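Local structure of extracellular matrix-binding protein ebh (Staphylococcus aureus subsp. aureus, 4KJM) at residues 21-27 and 72-78; 91-95 and 124-128; 33-38 and 64-69. The protein probably helps the staphylococcal cell adhere to host extracellular matrix, as part of a giant adhesin built from repeated three-helix modules. One frame throughout, in Å; residues are numbered along the deposited sequence.

Contact 1 (21-27 and 72-78); sequences QNFLDAD and LNGTQNL. With NA (sodium ion), chain C.
A trans chi1 (-175°) swings the Asn-22 amide across to the first turn of helix 74-90, while Gln-21, bent at chi2 (-77°), curls its amide back over Gly-74. Asn-22 OD1 takes Thr-75 N on a lone pair in its carbonyl plane, 3.1 Å away and nearly straight (170°); Thr-75 OG1 donates there from above that plane. Gly-74 N bonds to Asn-22 O at 2.9 Å. Gln-21 NE2 meets Gly-74 O at 3.0 Å from above the carbonyl plane, on the face opposite Leu-78 N, and spends its other hydrogen on Asp-25 OD2, fixing the amide rotation. Asn-77 ND2 bridges Asp-25 O (2.9 Å) and Asp-27 OD1 (3.0 Å), and Asn-73 OD1 accepts from Asp-27 N at 3.1 Å. The Asp-27 carboxylate stands almost perpendicular to the Asn-73 amide, whose ND2 reaches OD2 from above the carboxylate plane. Leu-72 O binds the sodium ion at 2.4 Å; His-70 O is a further ligand. Where the FIVAR and GA ranges meet, amides, carboxylates, the Thr-75 hydroxyl and backbone groups thus form a polar network beside an apolar Leu-72/Phe-23 patch; sodium probably makes the water donating to Asn-22 OD1 a better donor, while another accepts from ND2.

Contact 2 (91-95 and 124-128); sequences GASDL and TELNT. With ZN (zinc ion), chain M.
A type I beta turn, Ala-92 to Leu-95, forms this end of the GA module, and the amide of Asn-127 from the last turn of helix 113-127 plugs into it. Leu-95 N closes the turn on Ala-92 O at 3.1 Å, and Ala-92 itself is the centre of an inverse gamma turn. Asn-127 OD1 accepts from Asp-94 N at 2.9 Å; the donor lies in the carbonyl plane, with 145° at the hydrogen. CG of Asn-127 lies anti to the backbone N (chi1 -169°), a setting that carries the amide over Ala-92, whose CB is 3.4 Å from OD1. On the other end of the amide, ND2 donates to a water 2.9 Å away that also accepts from Ser-93 N, so both polar atoms of the amide are tied to the turn, one directly and one through water. The apolar part is small: Leu-95 CD2 packs on Leu-126 CG at 3.7 Å. Asp-94 holds a zinc ion with both carboxylate oxygens, OD2 at 2.2 Å and OD1 at 2.5 Å, and two waters also bind the ion. The turn joins helix 74-90 to helix 97-108, whose Lys-100 NZ hydrogen-bonds to Ala-92 O and whose Leu-103 packs on Leu-95, while helix 113-127 ends alongside.

Contact 3 (33-38 and 64-69); sequences AYNQAV and NVNNAK
One face of the Tyr-34 ring carries Val-38 CG2 from the next turn of its own helix, 3.5 Å above the plane and displaced toward the rim. Across the interface the ring meets Lys-69 and Val-65 obliquely, neither squarely over a face nor in its plane: CE1 lies 3.8 Å from Lys-69 CB and 4.2 Å from Val-65 CG1. Tyr-34 and Lys-69 run side by side in the same direction, both with CG anti to the backbone N (chi1 175° and -171°). The lysine chain then continues extended beyond CG, so its methylenes flank the ring near their base while NZ leads away to a salt bridge with Asp-13. The two helices are antiparallel neighbours in the FIVAR part of the chain, a helical hairpin within its bundle, their short axes 8.5 Å apart and 162° between directions. Such close spacing fits the alanines facing across it. Ala-68 CB sits 3.6 Å from Tyr-34 CA and also touches Ala-33 O; Ala-37 CB reaches Asn-64 O at 3.6 Å from the opposite helix. These methyls rest against backbone atoms, and no hydrogen bond crosses between the segments. Val-65 CG2 lies 3.6 Å from Ala-37 O, while CG1 comes only loosely near Val-38 CG2, 4.5 Å away. Thr-17 of helix 14-18 touches both Tyr-34 and Lys-69.

Along the chain, contact 3 is nested inside the loop closed by contact 1, and contact 2 opens only after contact 1 has closed. Contact 1 lies at the middle of the elongated molecule, about 1 Å from the chain's centre. Contact 3 is about 14 Å from it between centres and touches it directly, Phe-23 CE1 packing on Tyr-34 CD2 at 3.9 Å. Contact 2 lies about 28 Å from contact 1 and about 42 Å from contact 3, between centres, on the other side of the chain's centre from contact 3. Helix 74-90 runs from contact 1 to the loop of contact 2. With these spacings the FIVAR and GA parts appear to lie end to end, contact 1 near their junction, consistent with a rod-like repeat architecture.

Contact 1 (21-27 and 72-78)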
ATOM      1  N   GLN A  21      -4.587  -6.393  -3.219  1.00 22.51           N
ATOM      2  CA  GLN A  21      -4.552  -7.823  -2.918  1.00 23.37           C
ATOM      3  C   GLN A  21      -4.214  -8.016  -1.444  1.00 24.42           C
ATOM      4  O   GLN A  21      -4.685  -8.950  -0.776  1.00 25.02           O
ATOM      5  CB  GLN A  21      -3.498  -8.489  -3.829  1.00 23.79           C
ATOM      6  CG  GLN A  21      -3.308 -10.001  -3.679  1.00 24.75           C
ATOM      7  CD  GLN A  21      -2.502 -10.368  -2.456  1.00 25.32           C
ATOM      8  OE1 GLN A  21      -1.529  -9.695  -2.104  1.00 24.46           O
ATOM      9  NE2 GLN A  21      -2.824 -11.499  -1.872  1.00 26.37           N
ATOM     10  N   ASN A  22      -3.393  -7.121  -0.904  1.00 24.73           N
ATOM     11  CA  ASN A  22      -2.985  -7.265   0.482  1.00 23.48           C
ATOM     12  C   ASN A  22      -4.142  -7.140   1.446  1.00 23.67           C
ATOM     13  O   ASN A  22      -4.170  -7.782   2.496  1.00 24.75           O
ATOM     14  CB  ASN A  22      -1.873  -6.239   0.805  1.00 26.21           C
ATOM     15  CG  ASN A  22      -1.324  -6.413   2.212  1.00 29.08           C
ATOM     16  OD1 ASN A  22      -0.806  -7.493   2.567  1.00 28.57           O
ATOM     17  ND2 ASN A  22      -1.311  -5.311   2.984  1.00 30.69           N
ATOM     18  N   PHE A  23      -5.131  -6.348   1.085  1.00 22.99           N
ATOM     19  CA  PHE A  23      -6.411  -6.300   1.857  1.00 22.04           C
ATOM     20  C   PHE A  23      -7.324  -7.473   1.530  1.00 22.33           C
ATOM     21  O   PHE A  23      -7.828  -8.166   2.420  1.00 23.90           O
ATOM     22  CB  PHE A  23      -7.135  -5.010   1.582  1.00 22.69           C
ATOM     23  CG  PHE A  23      -8.490  -4.970   2.221  1.00 22.86           C
ATOM     24  CD1 PHE A  23      -8.638  -4.616   3.547  1.00 22.80           C
ATOM     25  CD2 PHE A  23      -9.603  -5.318   1.487  1.00 23.01           C
ATOM     26  CE1 PHE A  23      -9.905  -4.611   4.104  1.00 23.51           C
ATOM     27  CE2 PHE A  23     -10.858  -5.370   2.054  1.00 24.94           C
ATOM     28  CZ  PHE A  23     -11.002  -4.995   3.368  1.00 24.42           C
ATOM     29  N   LEU A  24      -7.557  -7.661   0.236  1.00 22.88           N
ATOM     30  CA  LEU A  24      -8.576  -8.593  -0.245  1.00 23.86           C
ATOM     31  C   LEU A  24      -8.308 -10.022   0.267  1.00 25.45           C
ATOM     32  O   LEU A  24      -9.222 -10.698   0.621  1.00 24.96           O
ATOM     33  CB  LEU A  24      -8.711  -8.543  -1.776  1.00 24.81           C
ATOM     34  CG  LEU A  24      -9.255  -7.256  -2.468  1.00 24.04           C
ATOM     35  CD1 LEU A  24      -9.022  -7.300  -3.978  1.00 25.03           C
ATOM     36  CD2 LEU A  24     -10.688  -7.148  -2.143  1.00 26.59           C
ATOM     37  N   ASP A  25      -7.021 -10.413   0.338  1.00 24.52           N
ATOM     38  CA  ASP A  25      -6.606 -11.717   0.774  1.00 26.99           C
ATOM     39  C   ASP A  25      -6.159 -11.755   2.260  1.00 27.80           C
ATOM     40  O   ASP A  25      -5.664 -12.789   2.717  1.00 28.10           O
ATOM     41  CB  ASP A  25      -5.505 -12.307  -0.155  1.00 26.65           C
ATOM     42  CG  ASP A  25      -6.061 -12.870  -1.463  1.00 28.47           C
ATOM     43  OD1 ASP A  25      -7.292 -13.134  -1.550  1.00 28.67           O
ATOM     44  OD2 ASP A  25      -5.277 -12.972  -2.440  1.00 26.47           O
ATOM     45  N   ALA A  26      -6.279 -10.629   2.985  1.00 26.37           N
ATOM     46  CA  ALA A  26      -6.003 -10.646   4.403  1.00 26.87           C
ATOM     47  C   ALA A  26      -7.041 -11.522   5.102  1.00 28.46           C
ATOM     48  O   ALA A  26      -8.125 -11.705   4.594  1.00 29.04           O
ATOM     49  CB  ALA A  26      -6.029  -9.238   4.963  1.00 27.05           C
ATOM     50  N   ASP A  27      -6.710 -12.024   6.269  1.00 29.89           N
ATOM     51  CA  ASP A  27      -7.616 -12.755   7.079  1.00 32.57           C
ATOM     52  C   ASP A  27      -8.836 -11.902   7.303  1.00 33.62           C
ATOM     53  O   ASP A  27      -8.710 -10.707   7.512  1.00 29.45           O
ATOM     54  CB  ASP A  27      -7.016 -13.036   8.458  1.00 35.55           C
ATOM     55  CG  ASP A  27      -5.728 -13.856   8.398  1.00 37.36           C
ATOM     56  OD1 ASP A  27      -5.476 -14.570   7.422  1.00 36.85           O
ATOM     57  OD2 ASP A  27      -4.980 -13.754   9.375  1.00 39.99           O
ATOM     58  N   LEU A  72      -2.765  -5.962   7.924  1.00 26.99           N
ATOM     59  CA  LEU A  72      -3.287  -6.711   6.765  1.00 26.23           C
ATOM     60  C   LEU A  72      -2.221  -7.611   6.211  1.00 28.24           C
ATOM     61  O   LEU A  72      -1.038  -7.220   6.090  1.00 27.41           O
ATOM     62  CB  LEU A  72      -3.758  -5.733   5.681  1.00 25.17           C
ATOM     63  CG  LEU A  72      -4.879  -4.797   6.094  1.00 24.66           C
ATOM     64  CD1 LEU A  72      -5.104  -3.804   4.999  1.00 25.47           C
ATOM     65  CD2 LEU A  72      -6.150  -5.587   6.259  1.00 25.72           C
ATOM     66  N   ASN A  73      -2.591  -8.857   5.912  1.00 30.15           N
ATOM     67  CA  ASN A  73      -1.595  -9.857   5.558  1.00 29.15           C
ATOM     68  C   ASN A  73      -1.886 -10.675   4.311  1.00 27.75           C
ATOM     69  O   ASN A  73      -1.443 -11.811   4.226  1.00 27.56           O
ATOM     70  CB  ASN A  73      -1.422 -10.800   6.724  1.00 30.89           C
ATOM     71  CG  ASN A  73      -2.650 -11.605   7.027  1.00 31.33           C
ATOM     72  OD1 ASN A  73      -3.767 -11.253   6.667  1.00 29.22           O
ATOM     73  ND2 ASN A  73      -2.453 -12.622   7.860  1.00 33.74           N
ATOM     74  N   GLY A  74      -2.641 -10.122   3.366  1.00 26.41           N
ATOM     75  CA  GLY A  74      -2.856 -10.731   2.093  1.00 25.18           C
ATOM     76  C   GLY A  74      -1.630 -11.165   1.331  1.00 25.22           C
ATOM     77  O   GLY A  74      -1.607 -12.253   0.733  1.00 25.75           O
ATOM     78  N   THR A  75      -0.585 -10.347   1.337  1.00 25.13           N
ATOM     79  CA  THR A  75       0.637 -10.675   0.644  1.00 26.15           C
ATOM     80  C   THR A  75       1.305 -11.936   1.204  1.00 28.64           C
ATOM     81  O   THR A  75       1.631 -12.871   0.438  1.00 26.82           O
ATOM     82  CB  THR A  75       1.621  -9.495   0.721  1.00 30.85           C
ATOM     83  OG1 THR A  75       0.995  -8.324   0.195  1.00 31.12           O
ATOM     84  CG2 THR A  75       2.817  -9.755  -0.086  1.00 34.13           C
ATOM     85  N   GLN A  76       1.443 -11.979   2.537  1.00 29.15           N
ATOM     86  CA  GLN A  76       2.001 -13.178   3.187  1.00 34.27           C
ATOM     87  C   GLN A  76       1.088 -14.383   2.997  1.00 31.22           C
ATOM     88  O   GLN A  76       1.577 -15.480   2.754  1.00 30.91           O
ATOM     89  CB  GLN A  76       2.346 -12.929   4.675  1.00 39.74           C
ATOM     90  CG  GLN A  76       1.297 -13.412   5.681  1.00 46.78           C
ATOM     91  CD  GLN A  76       1.794 -13.490   7.166  1.00 53.06           C
ATOM     92  OE1 GLN A  76       1.066 -13.133   8.143  1.00 51.94           O
ATOM     93  NE2 GLN A  76       3.016 -14.000   7.340  1.00 61.96           N
ATOM     94  N   ASN A  77      -0.225 -14.184   3.038  1.00 29.37           N
ATOM     95  CA  ASN A  77      -1.163 -15.305   2.764  1.00 28.41           C
ATOM     96  C   ASN A  77      -0.984 -15.881   1.343  1.00 27.12           C
ATOM     97  O   ASN A  77      -1.057 -17.093   1.111  1.00 28.63           O
ATOM     98  CB  ASN A  77      -2.608 -14.869   2.976  1.00 26.93           C
ATOM     99  CG  ASN A  77      -2.985 -14.829   4.434  1.00 29.84           C
ATOM    100  OD1 ASN A  77      -2.242 -15.362   5.242  1.00 28.58           O
ATOM    101  ND2 ASN A  77      -4.140 -14.183   4.783  1.00 28.68           N
ATOM    102  N   LEU A  78      -0.820 -15.005   0.377  1.00 25.77           N
ATOM    103  CA  LEU A  78      -0.515 -15.433  -0.972  1.00 25.28           C
ATOM    104  C   LEU A  78       0.789 -16.187  -1.050  1.00 27.09           C
ATOM    105  O   LEU A  78       0.822 -17.271  -1.638  1.00 27.16           O
ATOM    106  CB  LEU A  78      -0.512 -14.256  -1.929  1.00 26.19           C
ATOM    107  CG  LEU A  78      -0.146 -14.528  -3.365  1.00 26.82           C
ATOM    108  CD1 LEU A  78      -0.998 -15.638  -3.974  1.00 27.50           C
ATOM    109  CD2 LEU A  78      -0.173 -13.200  -4.166  1.00 29.49           C
TER
HETATM  110 NA    NA C 201       0.902  -5.917   6.374  1.00 35.19          NA
HETATM  111  O   HOH W   1      -0.119  -4.092   5.403  1.00 28.14           O
HETATM  112  O   HOH W   2       1.349  -7.186   4.389  1.00 41.17           O
HETATM  113  O   HOH W   3       2.093  -7.766   7.516  1.00 39.68           O

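Contact 2 (91-95 and 124-128)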
ATOM      1  N   GLY A  91       5.398 -33.294  -3.657  1.00 53.55           N
ATOM      2  CA  GLY A  91       5.072 -34.578  -3.056  1.00 56.51           C
ATOM      3  C   GLY A  91       4.121 -35.420  -3.880  1.00 54.37           C
ATOM      4  O   GLY A  91       3.727 -36.480  -3.450  1.00 57.85           O
ATOM      5  N   ALA A  92       3.762 -34.974  -5.077  1.00 52.16           N
ATOM      6  CA  ALA A  92       2.864 -35.720  -5.931  1.00 51.55           C
ATOM      7  C   ALA A  92       3.653 -36.725  -6.809  1.00 56.96           C
ATOM      8  O   ALA A  92       4.007 -36.443  -7.975  1.00 58.54           O
ATOM      9  CB  ALA A  92       2.043 -34.773  -6.792  1.00 48.97           C
ATOM     10  N   SER A  93       3.876 -37.899  -6.246  1.00 56.80           N
ATOM     11  CA  SER A  93       4.770 -38.900  -6.820  1.00 61.49           C
ATOM     12  C   SER A  93       4.377 -39.464  -8.171  1.00 61.54           C
ATOM     13  O   SER A  93       5.224 -40.074  -8.843  1.00 65.41           O
ATOM     14  CB  SER A  93       4.894 -40.061  -5.843  1.00 64.00           C
ATOM     15  OG  SER A  93       3.616 -40.627  -5.616  1.00 63.60           O
ATOM     16  N   ASP A  94       3.109 -39.318  -8.558  1.00 57.76           N
ATOM     17  CA  ASP A  94       2.639 -39.874  -9.811  1.00 57.80           C
ATOM     18  C   ASP A  94       2.738 -38.911 -10.985  1.00 56.84           C
ATOM     19  O   ASP A  94       2.631 -39.335 -12.143  1.00 56.51           O
ATOM     20  CB  ASP A  94       1.216 -40.393  -9.651  1.00 60.08           C
ATOM     21  CG  ASP A  94       1.145 -41.654  -8.781  1.00 65.18           C
ATOM     22  OD1 ASP A  94       2.193 -42.126  -8.298  1.00 74.19           O
ATOM     23  OD2 ASP A  94       0.037 -42.205  -8.605  1.00 72.15           O
ATOM     24  N   LEU A  95       2.968 -37.632 -10.698  1.00 52.38           N
ATOM     25  CA  LEU A  95       3.081 -36.619 -11.752  1.00 50.62           C
ATOM     26  C   LEU A  95       4.430 -36.701 -12.422  1.00 52.13           C
ATOM     27  O   LEU A  95       5.424 -36.960 -11.768  1.00 51.03           O
ATOM     28  CB  LEU A  95       2.868 -35.216 -11.182  1.00 48.98           C
ATOM     29  CG  LEU A  95       1.533 -35.012 -10.452  1.00 47.78           C
ATOM     30  CD1 LEU A  95       1.406 -33.556  -9.996  1.00 46.82           C
ATOM     31  CD2 LEU A  95       0.358 -35.355 -11.344  1.00 47.69           C
ATOM     32  N   THR A 124      -3.341 -32.272  -6.847  1.00 41.27           N
ATOM     33  CA  THR A 124      -3.703 -33.413  -6.000  1.00 42.38           C
ATOM     34  C   THR A 124      -4.692 -34.307  -6.721  1.00 41.36           C
ATOM     35  O   THR A 124      -4.583 -35.556  -6.676  1.00 40.39           O
ATOM     36  CB  THR A 124      -4.326 -32.917  -4.678  1.00 45.83           C
ATOM     37  OG1 THR A 124      -3.341 -32.171  -3.966  1.00 49.10           O
ATOM     38  CG2 THR A 124      -4.772 -34.093  -3.779  1.00 50.27           C
ATOM     39  N   GLU A 125      -5.663 -33.666  -7.366  1.00 38.49           N
ATOM     40  CA  GLU A 125      -6.605 -34.369  -8.253  1.00 43.33           C
ATOM     41  C   GLU A 125      -5.891 -35.099  -9.397  1.00 41.84           C
ATOM     42  O   GLU A 125      -6.122 -36.296  -9.645  1.00 44.93           O
ATOM     43  CB  GLU A 125      -7.662 -33.384  -8.771  1.00 44.74           C
ATOM     44  CG  GLU A 125      -8.806 -34.033  -9.515  1.00 50.93           C
ATOM     45  CD  GLU A 125      -9.818 -34.700  -8.590  1.00 50.88           C
ATOM     46  OE1 GLU A 125     -10.353 -34.040  -7.680  1.00 58.44           O
ATOM     47  OE2 GLU A 125     -10.088 -35.866  -8.783  1.00 56.14           O
ATOM     48  N   LEU A 126      -4.989 -34.432 -10.075  1.00 40.25           N
ATOM     49  CA  LEU A 126      -4.273 -35.074 -11.171  1.00 42.22           C
ATOM     50  C   LEU A 126      -3.382 -36.210 -10.668  1.00 43.84           C
ATOM     51  O   LEU A 126      -3.223 -37.233 -11.318  1.00 41.59           O
ATOM     52  CB  LEU A 126      -3.432 -34.032 -11.926  1.00 40.82           C
ATOM     53  CG  LEU A 126      -2.670 -34.445 -13.168  1.00 40.75           C
ATOM     54  CD1 LEU A 126      -3.619 -34.972 -14.255  1.00 40.93           C
ATOM     55  CD2 LEU A 126      -1.849 -33.250 -13.690  1.00 38.35           C
ATOM     56  N   ASN A 127      -2.807 -36.030  -9.496  1.00 44.71           N
ATOM     57  CA  ASN A 127      -1.948 -37.055  -8.931  1.00 50.49           C
ATOM     58  C   ASN A 127      -2.668 -38.325  -8.586  1.00 54.11           C
ATOM     59  O   ASN A 127      -2.068 -39.359  -8.583  1.00 58.22           O
ATOM     60  CB  ASN A 127      -1.263 -36.559  -7.663  1.00 51.17           C
ATOM     61  CG  ASN A 127      -0.165 -37.500  -7.208  1.00 52.29           C
ATOM     62  OD1 ASN A 127       0.797 -37.746  -7.932  1.00 53.34           O
ATOM     63  ND2 ASN A 127      -0.281 -37.984  -5.998  1.00 53.54           N
ATOM     64  N   THR A 128      -3.967 -38.248  -8.328  1.00 58.86           N
ATOM     65  CA  THR A 128      -4.737 -39.421  -7.883  1.00 62.54           C
ATOM     66  C   THR A 128      -5.637 -40.040  -8.969  1.00 60.55           C
ATOM     67  O   THR A 128      -5.736 -39.504 -10.085  1.00 58.12           O
ATOM     68  CB  THR A 128      -5.532 -39.056  -6.604  1.00 64.54           C
ATOM     69  OG1 THR A 128      -6.412 -37.961  -6.847  1.00 62.91           O
ATOM     70  CG2 THR A 128      -4.579 -38.617  -5.507  1.00 64.16           C
TER
HETATM   71 ZN    ZN M 211       0.655 -43.823  -7.189  1.00 81.90          ZN
HETATM   72  O   HOH W   4       2.014 -39.076  -4.534  1.00 53.14           O
HETATM   73  O   HOH W   5      -1.146 -43.162  -6.618  1.00 64.71           O
HETATM   74  O   HOH W   6       1.585 -44.131  -5.450  1.00 68.45           O

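Contact 3 (33-38 and 64-69)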
ATOM      1  N   ALA A  33     -11.149  -5.405  10.994  1.00 34.60           N
ATOM      2  CA  ALA A  33     -10.454  -4.414  11.862  1.00 34.18           C
ATOM      3  C   ALA A  33     -10.075  -3.127  11.068  1.00 30.43           C
ATOM      4  O   ALA A  33     -10.206  -2.023  11.578  1.00 29.77           O
ATOM      5  CB  ALA A  33      -9.216  -5.052  12.492  1.00 34.37           C
ATOM      6  N   TYR A  34      -9.631  -3.276   9.824  1.00 27.54           N
ATOM      7  CA  TYR A  34      -9.292  -2.102   8.995  1.00 24.88           C
ATOM      8  C   TYR A  34     -10.578  -1.329   8.669  1.00 24.54           C
ATOM      9  O   TYR A  34     -10.634  -0.083   8.843  1.00 23.66           O
ATOM     10  CB  TYR A  34      -8.536  -2.507   7.729  1.00 23.98           C
ATOM     11  CG  TYR A  34      -8.283  -1.342   6.821  1.00 23.73           C
ATOM     12  CD1 TYR A  34      -7.306  -0.385   7.155  1.00 24.22           C
ATOM     13  CD2 TYR A  34      -8.978  -1.178   5.641  1.00 24.08           C
ATOM     14  CE1 TYR A  34      -7.048   0.698   6.313  1.00 24.54           C
ATOM     15  CE2 TYR A  34      -8.786  -0.051   4.836  1.00 22.88           C
ATOM     16  CZ  TYR A  34      -7.766   0.828   5.127  1.00 23.20           C
ATOM     17  OH  TYR A  34      -7.587   1.969   4.341  1.00 24.08           O
ATOM     18  N   ASN A  35     -11.606  -2.029   8.215  1.00 31.30           N
ATOM     19  CA  ASN A  35     -12.873  -1.353   7.937  1.00 32.91           C
ATOM     20  C   ASN A  35     -13.432  -0.622   9.136  1.00 33.39           C
ATOM     21  O   ASN A  35     -13.871   0.503   9.025  1.00 33.68           O
ATOM     22  CB  ASN A  35     -13.950  -2.354   7.483  1.00 37.18           C
ATOM     23  CG  ASN A  35     -13.694  -2.893   6.082  1.00 38.58           C
ATOM     24  OD1 ASN A  35     -13.327  -2.150   5.212  1.00 41.14           O
ATOM     25  ND2 ASN A  35     -13.953  -4.173   5.874  1.00 41.36           N
ATOM     26  N   GLN A  36     -13.421  -1.255  10.284  1.00 34.12           N
ATOM     27  CA  GLN A  36     -13.963  -0.622  11.501  1.00 36.36           C
ATOM     28  C   GLN A  36     -13.158   0.624  11.912  1.00 33.54           C
ATOM     29  O   GLN A  36     -13.728   1.653  12.263  1.00 33.10           O
ATOM     30  CB  GLN A  36     -13.985  -1.686  12.601  1.00 39.68           C
ATOM     31  CG  GLN A  36     -15.027  -2.734  12.260  1.00 44.48           C
ATOM     32  CD  GLN A  36     -14.967  -3.999  13.116  1.00 49.89           C
ATOM     33  OE1 GLN A  36     -15.429  -5.084  12.709  1.00 53.11           O
ATOM     34  NE2 GLN A  36     -14.433  -3.862  14.313  1.00 52.57           N
ATOM     35  N   ALA A  37     -11.818   0.554  11.777  1.00 32.38           N
ATOM     36  CA  ALA A  37     -10.931   1.708  12.103  1.00 31.57           C
ATOM     37  C   ALA A  37     -11.195   2.885  11.155  1.00 31.29           C
ATOM     38  O   ALA A  37     -11.229   4.057  11.589  1.00 30.49           O
ATOM     39  CB  ALA A  37      -9.440   1.312  12.011  1.00 31.75           C
ATOM     40  N   VAL A  38     -11.340   2.573   9.848  1.00 29.73           N
ATOM     41  CA  VAL A  38     -11.645   3.593   8.862  1.00 29.61           C
ATOM     42  C   VAL A  38     -13.009   4.258   9.163  1.00 30.40           C
ATOM     43  O   VAL A  38     -13.092   5.445   9.160  1.00 29.86           O
ATOM     44  CB  VAL A  38     -11.539   3.077   7.419  1.00 30.00           C
ATOM     45  CG1 VAL A  38     -11.923   4.191   6.456  1.00 32.71           C
ATOM     46  CG2 VAL A  38     -10.117   2.671   7.094  1.00 29.21           C
ATOM     47  N   ASN A  64      -5.219   3.594  15.317  1.00 33.62           N
ATOM     48  CA  ASN A  64      -6.025   2.414  15.030  1.00 33.32           C
ATOM     49  C   ASN A  64      -6.112   2.111  13.547  1.00 30.37           C
ATOM     50  O   ASN A  64      -6.033   0.976  13.134  1.00 29.86           O
ATOM     51  CB  ASN A  64      -7.426   2.582  15.609  1.00 34.97           C
ATOM     52  CG  ASN A  64      -7.417   2.489  17.133  1.00 38.38           C
ATOM     53  OD1 ASN A  64      -6.442   2.052  17.714  1.00 38.72           O
ATOM     54  ND2 ASN A  64      -8.518   2.883  17.764  1.00 38.62           N
ATOM     55  N   VAL A  65      -6.196   3.131  12.726  1.00 28.56           N
ATOM     56  CA  VAL A  65      -6.117   2.918  11.295  1.00 30.35           C
ATOM     57  C   VAL A  65      -4.725   2.424  10.878  1.00 30.61           C
ATOM     58  O   VAL A  65      -4.639   1.481  10.107  1.00 32.16           O
ATOM     59  CB  VAL A  65      -6.383   4.209  10.442  1.00 32.55           C
ATOM     60  CG1 VAL A  65      -6.258   3.897   8.940  1.00 32.41           C
ATOM     61  CG2 VAL A  65      -7.798   4.717  10.691  1.00 34.71           C
ATOM     62  N   ASN A  66      -3.649   3.064  11.345  1.00 30.15           N
ATOM     63  CA  ASN A  66      -2.328   2.663  10.899  1.00 31.01           C
ATOM     64  C   ASN A  66      -2.015   1.213  11.305  1.00 30.78           C
ATOM     65  O   ASN A  66      -1.511   0.444  10.521  1.00 32.37           O
ATOM     66  CB  ASN A  66      -1.260   3.636  11.413  1.00 34.07           C
ATOM     67  CG  ASN A  66      -1.353   5.024  10.723  1.00 37.15           C
ATOM     68  OD1 ASN A  66      -1.886   5.155   9.678  1.00 40.26           O
ATOM     69  ND2 ASN A  66      -0.853   6.014  11.344  1.00 40.91           N
ATOM     70  N   ASN A  67      -2.337   0.868  12.551  1.00 31.98           N
ATOM     71  CA  ASN A  67      -2.122  -0.470  13.070  1.00 33.23           C
ATOM     72  C   ASN A  67      -2.953  -1.476  12.307  1.00 31.88           C
ATOM     73  O   ASN A  67      -2.444  -2.566  11.951  1.00 31.35           O
ATOM     74  CB  ASN A  67      -2.468  -0.492  14.575  1.00 36.51           C
ATOM     75  CG  ASN A  67      -1.414   0.217  15.396  1.00 40.80           C
ATOM     76  OD1 ASN A  67      -0.301   0.408  14.918  1.00 43.24           O
ATOM     77  ND2 ASN A  67      -1.730   0.580  16.623  1.00 42.56           N
ATOM     78  N   ALA A  68      -4.214  -1.141  12.002  1.00 30.17           N
ATOM     79  CA  ALA A  68      -5.051  -2.106  11.250  1.00 29.07           C
ATOM     80  C   ALA A  68      -4.518  -2.295   9.859  1.00 27.95           C
ATOM     81  O   ALA A  68      -4.526  -3.413   9.293  1.00 28.55           O
ATOM     82  CB  ALA A  68      -6.514  -1.710  11.199  1.00 30.30           C
ATOM     83  N   LYS A  69      -4.122  -1.202   9.236  1.00 28.16           N
ATOM     84  CA  LYS A  69      -3.604  -1.281   7.901  1.00 27.36           C
ATOM     85  C   LYS A  69      -2.300  -2.130   7.834  1.00 28.03           C
ATOM     86  O   LYS A  69      -2.122  -2.965   6.946  1.00 26.38           O
ATOM     87  CB  LYS A  69      -3.389   0.111   7.306  1.00 30.35           C
ATOM     88  CG  LYS A  69      -3.064   0.025   5.823  1.00 33.64           C
ATOM     89  CD  LYS A  69      -2.754   1.398   5.255  1.00 38.83           C
ATOM     90  CE  LYS A  69      -2.502   1.303   3.763  1.00 43.85           C
ATOM     91  NZ  LYS A  69      -2.481   2.693   3.218  1.00 54.27           N
TER